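Lectin 2 (Agrocybe aegerita, PDB 4TQJ) probably binds glycans through their non-reducing terminal N-acetylglucosamine, as a dimeric fungal lectin built on a beta-propeller. Local coordinates at residues 12-20 with 343-351; 227-237 with 285-296. The protein carries 1 engineered substitution. All coordinates share one frame; numbering follows the deposited sequence.

Contact 1 (12-20 with 343-351); sequences PVASRGFAD and VDLTGDGCA
Around Gly-17 and Gly-347, whose CA atoms lie 4.1 Å apart, two irregular loops run antiparallel, joined by Ala-19 N donating almost straight to Asp-344 O (3.1 Å, 169°) and by Gly-347 N bonding to Gly-17 O. Asp-344 organises the crossing. With CG anti to its backbone N (chi1 -168°), its OD2 accepts from Gly-17 N at 2.9 Å and from Gly-349 N at 2.8 Å, from opposite sides of the carboxylate plane, while OD1 closes an Asx turn onto Thr-346 N. Phe-18 lays its ring over Gly-347, with Gly-347 CA 4.0 Å from the centroid of the ring in a CH-pi contact. Glycine suits this spot: it lets the ring come down close and accepts the positive phi. Arg-16 stretches out so that Gly-347 O sits over the centre of its guanidinium face, but its NH2 bonds to Asn-91 of the second subunit, and Arg-33 of that subunit makes a cation-pi pair with Phe-18. Small apolar groups pack at the other end, Ala-19 CB against Val-343 CG2 at 3.9 Å, and two waters link Ala-14 O to the Asp-344 backbone. Segment 12-20 leads into the beta-propeller blade closed in "Velcro" manner by strands 20-25 and 395-399, and the contact fastens it to the blade starting with strand 339-343.

Contact 2 (227-237 with 285-296); sequences DHPRFVADLTG and RFIADLTGNGRG
Ile-287 is the main bump, wedged among Phe-231, Ala-233 and Leu-235. At chi1 -56°, CG1 is turned over the face of the Phe-231 ring, 4.1 Å from the centroid in a CH-pi contact, while CG2 meets Ala-233 CB at 3.7 Å, where the small alanine methyl lets the branch come in. The branched isoleucine thus fills two dents at once. Strands 230-233 and 285-288 run nearly parallel (8°), with axes 8.1 Å apart, too far for backbone pairing; they are the innermost strands of adjacent blades of a beta-propeller, and side chains fill the wedge between them. At one end Pro-229 presses CG onto the centre of the Arg-285 guanidinium face, 3.7 Å from CZ. That flat face suits the proline ring, while the nitrogens point elsewhere: NH1 to Phe-272 O, and NH1 and NH2 to two waters beside Asp-227 O. At the other end Leu-235 CD2 settles 3.7 Å from Gly-296 CA, a dent with no side chain to obstruct it, and Gly-296 N bonds to Asp-234 O (2.9 Å). Arg-295 folds over Gly-237, whose CA lies 3.6 Å from NE, with NE bonded to Gly-313 O and NH1 to Asn-293 O.

The centres of the two contacts are about 14 Å apart in one beta-propeller, and contact 2 is nested within the chain loop that contact 1 closes. In both, the loop after one blade's inner strand meets residues just before the next blade's second strand, 297-301 in contact 2; contact 2 also includes two inner strands. Both join neighbouring blades, but contact 1 does so where the chain's two ends share a blade. The blade starting with strand 285-288 belongs to contact 2 and also touches contact 1: Ala-351 N probably bonds to Asp-289 O, and the Cys-350 sulfur packs on Thr-291 and Gly-292. Together they tie consecutive blades around the ring, one in sequence order, one at its closure. Contact 1 alone also touches the second subunit.

Contact 1 (12-20 with 343-351)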
loop_
_atom_site.group_PDB
_atom_site.type_symbol
_atom_site.label_atom_id
_atom_site.label_comp_id
_atom_site.label_asym_id
_atom_site.label_seq_id
_atom_site.Cartn_x
_atom_site.Cartn_y
_atom_site.Cartn_z
ATOM N N PRO A 12 -5.140 -12.922 8.383
ATOM C CA PRO A 12 -6.071 -11.810 8.582
ATOM C C PRO A 12 -5.962 -10.835 7.415
ATOM O O PRO A 12 -4.865 -10.594 6.916
ATOM C CB PRO A 12 -5.566 -11.149 9.872
ATOM C CG PRO A 12 -4.713 -12.170 10.525
ATOM C CD PRO A 12 -4.069 -12.921 9.394
ATOM N N VAL A 13 -7.101 -10.322 6.971
ATOM C CA VAL A 13 -7.150 -9.341 5.914
ATOM C C VAL A 13 -7.845 -8.121 6.503
ATOM O O VAL A 13 -8.842 -8.252 7.211
ATOM C CB VAL A 13 -7.942 -9.870 4.708
ATOM C CG1 VAL A 13 -8.077 -8.794 3.652
ATOM C CG2 VAL A 13 -7.274 -11.134 4.136
ATOM N N ALA A 14 -7.316 -6.937 6.235
ATOM C CA ALA A 14 -7.868 -5.728 6.839
ATOM C C ALA A 14 -9.318 -5.524 6.377
ATOM O O ALA A 14 -9.631 -5.730 5.201
ATOM C CB ALA A 14 -7.017 -4.538 6.476
ATOM N N SER A 15 -10.196 -5.150 7.306
ATOM C CA SER A 15 -11.596 -4.895 6.982
ATOM C C SER A 15 -11.761 -3.646 6.106
ATOM O O SER A 15 -12.748 -3.499 5.385
ATOM C CB SER A 15 -12.443 -4.791 8.257
ATOM O OG SER A 15 -12.362 -3.502 8.841
ATOM N N ARG A 16 -10.777 -2.758 6.159
ATOM C CA ARG A 16 -10.777 -1.568 5.321
ATOM C C ARG A 16 -9.420 -1.506 4.641
ATOM O O ARG A 16 -8.406 -1.299 5.298
ATOM C CB ARG A 16 -11.035 -0.318 6.170
ATOM C CG ARG A 16 -11.236 0.962 5.358
ATOM C CD ARG A 16 -11.629 2.166 6.227
ATOM N NE ARG A 16 -11.523 3.390 5.439
ATOM C CZ ARG A 16 -12.553 4.051 4.924
ATOM N NH1 ARG A 16 -13.793 3.632 5.156
ATOM N NH2 ARG A 16 -12.341 5.138 4.185
ATOM N N GLY A 17 -9.402 -1.731 3.330
ATOM C CA GLY A 17 -8.168 -1.733 2.573
ATOM C C GLY A 17 -8.300 -2.263 1.148
ATOM O O GLY A 17 -9.400 -2.428 0.605
ATOM N N PHE A 18 -7.159 -2.533 0.528
ATOM C CA PHE A 18 -7.159 -2.999 -0.845
ATOM C C PHE A 18 -6.489 -4.356 -0.886
ATOM O O PHE A 18 -5.284 -4.459 -1.122
ATOM C CB PHE A 18 -6.448 -1.996 -1.748
ATOM C CG PHE A 18 -6.939 -0.583 -1.582
ATOM C CD1 PHE A 18 -7.843 -0.036 -2.484
ATOM C CD2 PHE A 18 -6.506 0.193 -0.527
ATOM C CE1 PHE A 18 -8.306 1.256 -2.332
ATOM C CE2 PHE A 18 -6.965 1.493 -0.371
ATOM C CZ PHE A 18 -7.869 2.021 -1.273
ATOM N N ALA A 19 -7.263 -5.410 -0.626
ATOM C CA ALA A 19 -6.656 -6.736 -0.561
ATOM C C ALA A 19 -5.927 -7.120 -1.850
ATOM O O ALA A 19 -6.422 -6.885 -2.954
ATOM C CB ALA A 19 -7.701 -7.819 -0.178
ATOM N N ASP A 20 -4.751 -7.726 -1.698
ATOM C CA ASP A 20 -4.010 -8.283 -2.829
ATOM C C ASP A 20 -4.217 -9.794 -2.954
ATOM O O ASP A 20 -4.592 -10.452 -1.996
ATOM C CB ASP A 20 -2.503 -8.010 -2.656
ATOM C CG ASP A 20 -2.199 -6.555 -2.388
ATOM O OD1 ASP A 20 -2.381 -5.732 -3.302
ATOM O OD2 ASP A 20 -1.788 -6.231 -1.251
ATOM N N VAL A 343 -13.884 -9.802 0.878
ATOM C CA VAL A 343 -12.847 -8.901 1.395
ATOM C C VAL A 343 -12.967 -7.514 0.766
ATOM O O VAL A 343 -13.457 -7.380 -0.336
ATOM C CB VAL A 343 -11.409 -9.436 1.105
ATOM C CG1 VAL A 343 -11.107 -10.716 1.891
ATOM C CG2 VAL A 343 -11.192 -9.642 -0.379
ATOM N N ASP A 344 -12.495 -6.488 1.461
ATOM C CA ASP A 344 -12.499 -5.144 0.907
ATOM C C ASP A 344 -11.391 -5.046 -0.137
ATOM O O ASP A 344 -10.217 -5.293 0.156
ATOM C CB ASP A 344 -12.288 -4.105 2.017
ATOM C CG ASP A 344 -12.574 -2.687 1.563
ATOM O OD1 ASP A 344 -13.226 -2.529 0.503
ATOM O OD2 ASP A 344 -12.149 -1.729 2.273
ATOM N N LEU A 345 -11.778 -4.712 -1.360
ATOM C CA LEU A 345 -10.825 -4.487 -2.439
ATOM C C LEU A 345 -10.666 -3.000 -2.742
ATOM O O LEU A 345 -9.808 -2.618 -3.551
ATOM C CB LEU A 345 -11.292 -5.190 -3.708
ATOM C CG LEU A 345 -11.404 -6.701 -3.639
ATOM C CD1 LEU A 345 -12.149 -7.240 -4.883
ATOM C CD2 LEU A 345 -10.013 -7.290 -3.511
ATOM N N THR A 346 -11.493 -2.166 -2.105
ATOM C CA THR A 346 -11.646 -0.779 -2.559
ATOM C C THR A 346 -11.465 0.310 -1.501
ATOM O O THR A 346 -11.715 1.479 -1.779
ATOM C CB THR A 346 -13.029 -0.554 -3.200
ATOM O OG1 THR A 346 -14.029 -0.566 -2.171
ATOM C CG2 THR A 346 -13.322 -1.626 -4.221
ATOM N N GLY A 347 -11.067 -0.068 -0.290
ATOM C CA GLY A 347 -10.752 0.905 0.743
ATOM C C GLY A 347 -11.898 1.596 1.466
ATOM O O GLY A 347 -11.661 2.547 2.221
ATOM N N ASP A 348 -13.135 1.147 1.258
ATOM C CA ASP A 348 -14.255 1.779 1.939
ATOM C C ASP A 348 -14.739 1.004 3.183
ATOM O O ASP A 348 -15.725 1.382 3.796
ATOM C CB ASP A 348 -15.414 2.047 0.967
ATOM C CG ASP A 348 -16.145 0.774 0.563
ATOM O OD1 ASP A 348 -15.587 -0.324 0.772
ATOM O OD2 ASP A 348 -17.271 0.875 0.031
ATOM N N GLY A 349 -14.043 -0.068 3.559
ATOM C CA GLY A 349 -14.434 -0.857 4.728
ATOM C C GLY A 349 -15.678 -1.724 4.543
ATOM O O GLY A 349 -16.180 -2.335 5.492
ATOM N N CYS A 350 -16.179 -1.781 3.315
ATOM C CA CYS A 350 -17.341 -2.609 3.006
ATOM C C CYS A 350 -16.900 -3.729 2.073
ATOM O O CYS A 350 -16.430 -3.470 0.965
ATOM C CB CYS A 350 -18.441 -1.761 2.366
ATOM S SG CYS A 350 -18.890 -0.348 3.389
ATOM N N ALA A 351 -17.018 -4.973 2.535
ATOM C CA ALA A 351 -16.375 -6.081 1.833
ATOM C C ALA A 351 -16.948 -6.331 0.450
ATOM O O ALA A 351 -18.159 -6.278 0.235
ATOM C CB ALA A 351 -16.378 -7.354 2.665
HETATM O O HOH W 1 -8.427 -5.094 2.738
HETATM O O HOH W 2 -11.669 -7.224 4.066
HETATM O O HOH W 3 -14.721 -2.305 7.815
#

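Contact 2 (227-237 with 285-296)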
loop_
_atom_site.group_PDB
_atom_site.type_symbol
_atom_site.label_atom_id
_atom_site.label_comp_id
_atom_site.label_asym_id
_atom_site.label_seq_id
_atom_site.Cartn_x
_atom_site.Cartn_y
_atom_site.Cartn_z
ATOM N N ASP A 227 -20.724 -29.450 8.738
ATOM C CA ASP A 227 -22.048 -29.013 8.427
ATOM C C ASP A 227 -22.430 -27.707 9.102
ATOM O O ASP A 227 -23.359 -27.037 8.659
ATOM C CB ASP A 227 -22.953 -30.150 8.892
ATOM C CG ASP A 227 -22.414 -31.513 8.468
ATOM O OD1 ASP A 227 -22.454 -32.470 9.263
ATOM O OD2 ASP A 227 -21.942 -31.623 7.322
ATOM N N HIS A 228 -21.703 -27.361 10.164
ATOM C CA HIS A 228 -22.042 -26.223 11.015
ATOM C C HIS A 228 -20.833 -25.348 11.277
ATOM O O HIS A 228 -20.209 -25.443 12.344
ATOM C CB HIS A 228 -22.608 -26.698 12.348
ATOM C CG HIS A 228 -23.730 -27.678 12.205
ATOM N ND1 HIS A 228 -23.640 -28.981 12.647
ATOM C CD2 HIS A 228 -24.957 -27.556 11.650
ATOM C CE1 HIS A 228 -24.767 -29.615 12.383
ATOM N NE2 HIS A 228 -25.585 -28.772 11.772
ATOM N N PRO A 229 -20.493 -24.492 10.305
ATOM C CA PRO A 229 -19.355 -23.574 10.427
ATOM C C PRO A 229 -19.484 -22.638 11.629
ATOM O O PRO A 229 -20.583 -22.175 11.925
ATOM C CB PRO A 229 -19.397 -22.777 9.112
ATOM C CG PRO A 229 -20.772 -23.008 8.544
ATOM C CD PRO A 229 -21.164 -24.375 8.996
ATOM N N ARG A 230 -18.374 -22.391 12.317
ATOM C CA ARG A 230 -18.345 -21.454 13.437
ATOM C C ARG A 230 -17.245 -20.424 13.240
ATOM O O ARG A 230 -16.176 -20.733 12.704
ATOM C CB ARG A 230 -18.144 -22.183 14.763
ATOM C CG ARG A 230 -19.435 -22.813 15.305
ATOM C CD ARG A 230 -19.136 -24.158 15.963
ATOM N NE ARG A 230 -18.925 -25.202 14.957
ATOM C CZ ARG A 230 -18.343 -26.378 15.197
ATOM N NH1 ARG A 230 -17.896 -26.672 16.419
ATOM N NH2 ARG A 230 -18.199 -27.256 14.212
ATOM N N PHE A 231 -17.508 -19.216 13.718
ATOM C CA PHE A 231 -16.615 -18.089 13.502
ATOM C C PHE A 231 -16.424 -17.265 14.763
ATOM O O PHE A 231 -17.294 -17.222 15.638
ATOM C CB PHE A 231 -17.201 -17.159 12.436
ATOM C CG PHE A 231 -17.669 -17.858 11.203
ATOM C CD1 PHE A 231 -16.818 -18.024 10.119
ATOM C CD2 PHE A 231 -18.960 -18.345 11.118
ATOM C CE1 PHE A 231 -17.247 -18.661 8.965
ATOM C CE2 PHE A 231 -19.405 -18.993 9.966
ATOM C CZ PHE A 231 -18.543 -19.142 8.881
ATOM N N VAL A 232 -15.297 -16.571 14.836
ATOM C CA VAL A 232 -15.122 -15.538 15.852
ATOM C C VAL A 232 -14.962 -14.198 15.156
ATOM O O VAL A 232 -14.240 -14.089 14.173
ATOM C CB VAL A 232 -13.931 -15.828 16.780
ATOM C CG1 VAL A 232 -14.265 -17.007 17.680
ATOM C CG2 VAL A 232 -12.688 -16.119 15.963
ATOM N N ALA A 233 -15.648 -13.178 15.651
ATOM C CA ALA A 233 -15.701 -11.919 14.923
ATOM C C ALA A 233 -16.387 -10.895 15.787
ATOM O O ALA A 233 -17.280 -11.238 16.548
ATOM C CB ALA A 233 -16.473 -12.104 13.607
ATOM N N ASP A 234 -15.974 -9.637 15.678
ATOM C CA ASP A 234 -16.633 -8.580 16.414
ATOM C C ASP A 234 -17.968 -8.256 15.769
ATOM O O ASP A 234 -18.006 -7.744 14.650
ATOM C CB ASP A 234 -15.774 -7.324 16.444
ATOM C CG ASP A 234 -16.322 -6.280 17.380
ATOM O OD1 ASP A 234 -17.345 -6.570 18.045
ATOM O OD2 ASP A 234 -15.719 -5.188 17.472
ATOM N N LEU A 235 -19.048 -8.551 16.493
ATOM C CA LEU A 235 -20.413 -8.306 16.039
ATOM C C LEU A 235 -21.072 -7.122 16.760
ATOM O O LEU A 235 -22.233 -6.812 16.508
ATOM C CB LEU A 235 -21.263 -9.566 16.280
ATOM C CG LEU A 235 -20.709 -10.858 15.664
ATOM C CD1 LEU A 235 -21.649 -12.046 15.919
ATOM C CD2 LEU A 235 -20.439 -10.694 14.185
ATOM N N THR A 236 -20.346 -6.473 17.662
ATOM C CA THR A 236 -20.920 -5.345 18.409
ATOM C C THR A 236 -20.142 -4.045 18.234
ATOM O O THR A 236 -20.626 -2.977 18.590
ATOM C CB THR A 236 -20.972 -5.643 19.887
ATOM O OG1 THR A 236 -19.635 -5.843 20.365
ATOM C CG2 THR A 236 -21.815 -6.897 20.131
ATOM N N GLY A 237 -18.942 -4.129 17.678
ATOM C CA GLY A 237 -18.153 -2.930 17.471
ATOM C C GLY A 237 -17.305 -2.519 18.654
ATOM O O GLY A 237 -16.603 -1.513 18.572
ATOM N N ARG A 285 -19.830 -20.116 3.641
ATOM C CA ARG A 285 -20.328 -19.004 4.450
ATOM C C ARG A 285 -19.182 -18.189 5.082
ATOM O O ARG A 285 -18.102 -18.719 5.337
ATOM C CB ARG A 285 -21.333 -19.504 5.481
ATOM C CG ARG A 285 -22.768 -19.692 4.901
ATOM C CD ARG A 285 -23.498 -20.912 5.475
ATOM N NE ARG A 285 -22.847 -22.177 5.111
ATOM C CZ ARG A 285 -23.144 -23.358 5.665
ATOM N NH1 ARG A 285 -24.090 -23.446 6.601
ATOM N NH2 ARG A 285 -22.495 -24.447 5.291
ATOM N N PHE A 286 -19.414 -16.896 5.301
ATOM C CA PHE A 286 -18.376 -16.001 5.827
ATOM C C PHE A 286 -18.998 -14.958 6.752
ATOM O O PHE A 286 -20.179 -14.621 6.631
ATOM C CB PHE A 286 -17.665 -15.221 4.703
ATOM C CG PHE A 286 -17.025 -16.078 3.641
ATOM C CD1 PHE A 286 -15.652 -16.273 3.622
ATOM C CD2 PHE A 286 -17.794 -16.650 2.632
ATOM C CE1 PHE A 286 -15.052 -17.058 2.624
ATOM C CE2 PHE A 286 -17.220 -17.424 1.651
ATOM C CZ PHE A 286 -15.839 -17.632 1.641
ATOM N N ILE A 287 -18.188 -14.439 7.664
ATOM C CA ILE A 287 -18.544 -13.239 8.395
ATOM C C ILE A 287 -17.588 -12.176 7.880
ATOM O O ILE A 287 -16.377 -12.389 7.852
ATOM C CB ILE A 287 -18.343 -13.388 9.915
ATOM C CG1 ILE A 287 -19.123 -14.595 10.460
ATOM C CG2 ILE A 287 -18.743 -12.088 10.623
ATOM C CD1 ILE A 287 -20.596 -14.598 10.054
ATOM N N ALA A 288 -18.127 -11.053 7.445
ATOM C CA ALA A 288 -17.300 -9.952 6.956
ATOM C C ALA A 288 -18.047 -8.650 7.173
ATOM O O ALA A 288 -19.275 -8.656 7.283
ATOM C CB ALA A 288 -16.982 -10.143 5.480
ATOM N N ASP A 289 -17.321 -7.533 7.244
ATOM C CA ASP A 289 -17.980 -6.244 7.448
ATOM C C ASP A 289 -18.437 -5.671 6.118
ATOM O O ASP A 289 -17.623 -5.173 5.339
ATOM C CB ASP A 289 -17.062 -5.240 8.168
ATOM C CG ASP A 289 -17.774 -3.929 8.478
ATOM O OD1 ASP A 289 -18.961 -3.805 8.118
ATOM O OD2 ASP A 289 -17.160 -3.030 9.081
ATOM N N LEU A 290 -19.735 -5.756 5.844
ATOM C CA LEU A 290 -20.239 -5.318 4.547
ATOM C C LEU A 290 -20.758 -3.887 4.578
ATOM O O LEU A 290 -21.229 -3.391 3.568
ATOM C CB LEU A 290 -21.323 -6.266 4.012
ATOM C CG LEU A 290 -20.862 -7.413 3.106
ATOM C CD1 LEU A 290 -19.858 -8.340 3.804
ATOM C CD2 LEU A 290 -22.070 -8.214 2.615
ATOM N N THR A 291 -20.649 -3.217 5.726
ATOM C CA THR A 291 -21.190 -1.868 5.829
ATOM C C THR A 291 -20.244 -0.823 6.420
ATOM O O THR A 291 -20.632 0.325 6.607
ATOM C CB THR A 291 -22.490 -1.859 6.615
ATOM O OG1 THR A 291 -22.237 -2.351 7.933
ATOM C CG2 THR A 291 -23.548 -2.741 5.910
ATOM N N GLY A 292 -19.006 -1.210 6.706
ATOM C CA GLY A 292 -18.024 -0.255 7.181
ATOM C C GLY A 292 -18.247 0.225 8.599
ATOM O O GLY A 292 -17.649 1.213 9.019
ATOM N N ASN A 293 -19.081 -0.472 9.361
ATOM C CA ASN A 293 -19.306 -0.070 10.749
ATOM C C ASN A 293 -18.506 -0.844 11.791
ATOM O O ASN A 293 -18.679 -0.624 12.987
ATOM C CB ASN A 293 -20.792 -0.097 11.105
ATOM C CG ASN A 293 -21.398 -1.494 11.033
ATOM O OD1 ASN A 293 -20.708 -2.484 10.750
ATOM N ND2 ASN A 293 -22.707 -1.578 11.302
ATOM N N GLY A 294 -17.628 -1.740 11.350
ATOM C CA GLY A 294 -16.827 -2.529 12.287
ATOM C C GLY A 294 -17.588 -3.688 12.927
ATOM O O GLY A 294 -17.130 -4.286 13.902
ATOM N N ARG A 295 -18.765 -4.000 12.390
ATOM C CA ARG A 295 -19.555 -5.127 12.893
ATOM C C ARG A 295 -19.682 -6.209 11.826
ATOM O O ARG A 295 -19.931 -5.910 10.670
ATOM C CB ARG A 295 -20.950 -4.683 13.337
ATOM C CG ARG A 295 -21.000 -4.059 14.715
ATOM C CD ARG A 295 -20.701 -2.558 14.669
ATOM N NE ARG A 295 -21.163 -1.901 15.888
ATOM C CZ ARG A 295 -20.955 -0.622 16.182
ATOM N NH1 ARG A 295 -20.279 0.161 15.343
ATOM N NH2 ARG A 295 -21.430 -0.125 17.317
ATOM N N GLY A 296 -19.528 -7.468 12.218
ATOM C CA GLY A 296 -19.590 -8.543 11.243
ATOM C C GLY A 296 -20.985 -8.794 10.689
ATOM O O GLY A 296 -21.966 -8.848 11.441
HETATM O O HOH W 4 -24.969 -25.050 8.737
HETATM O O HOH W 5 -23.822 -26.777 6.064
#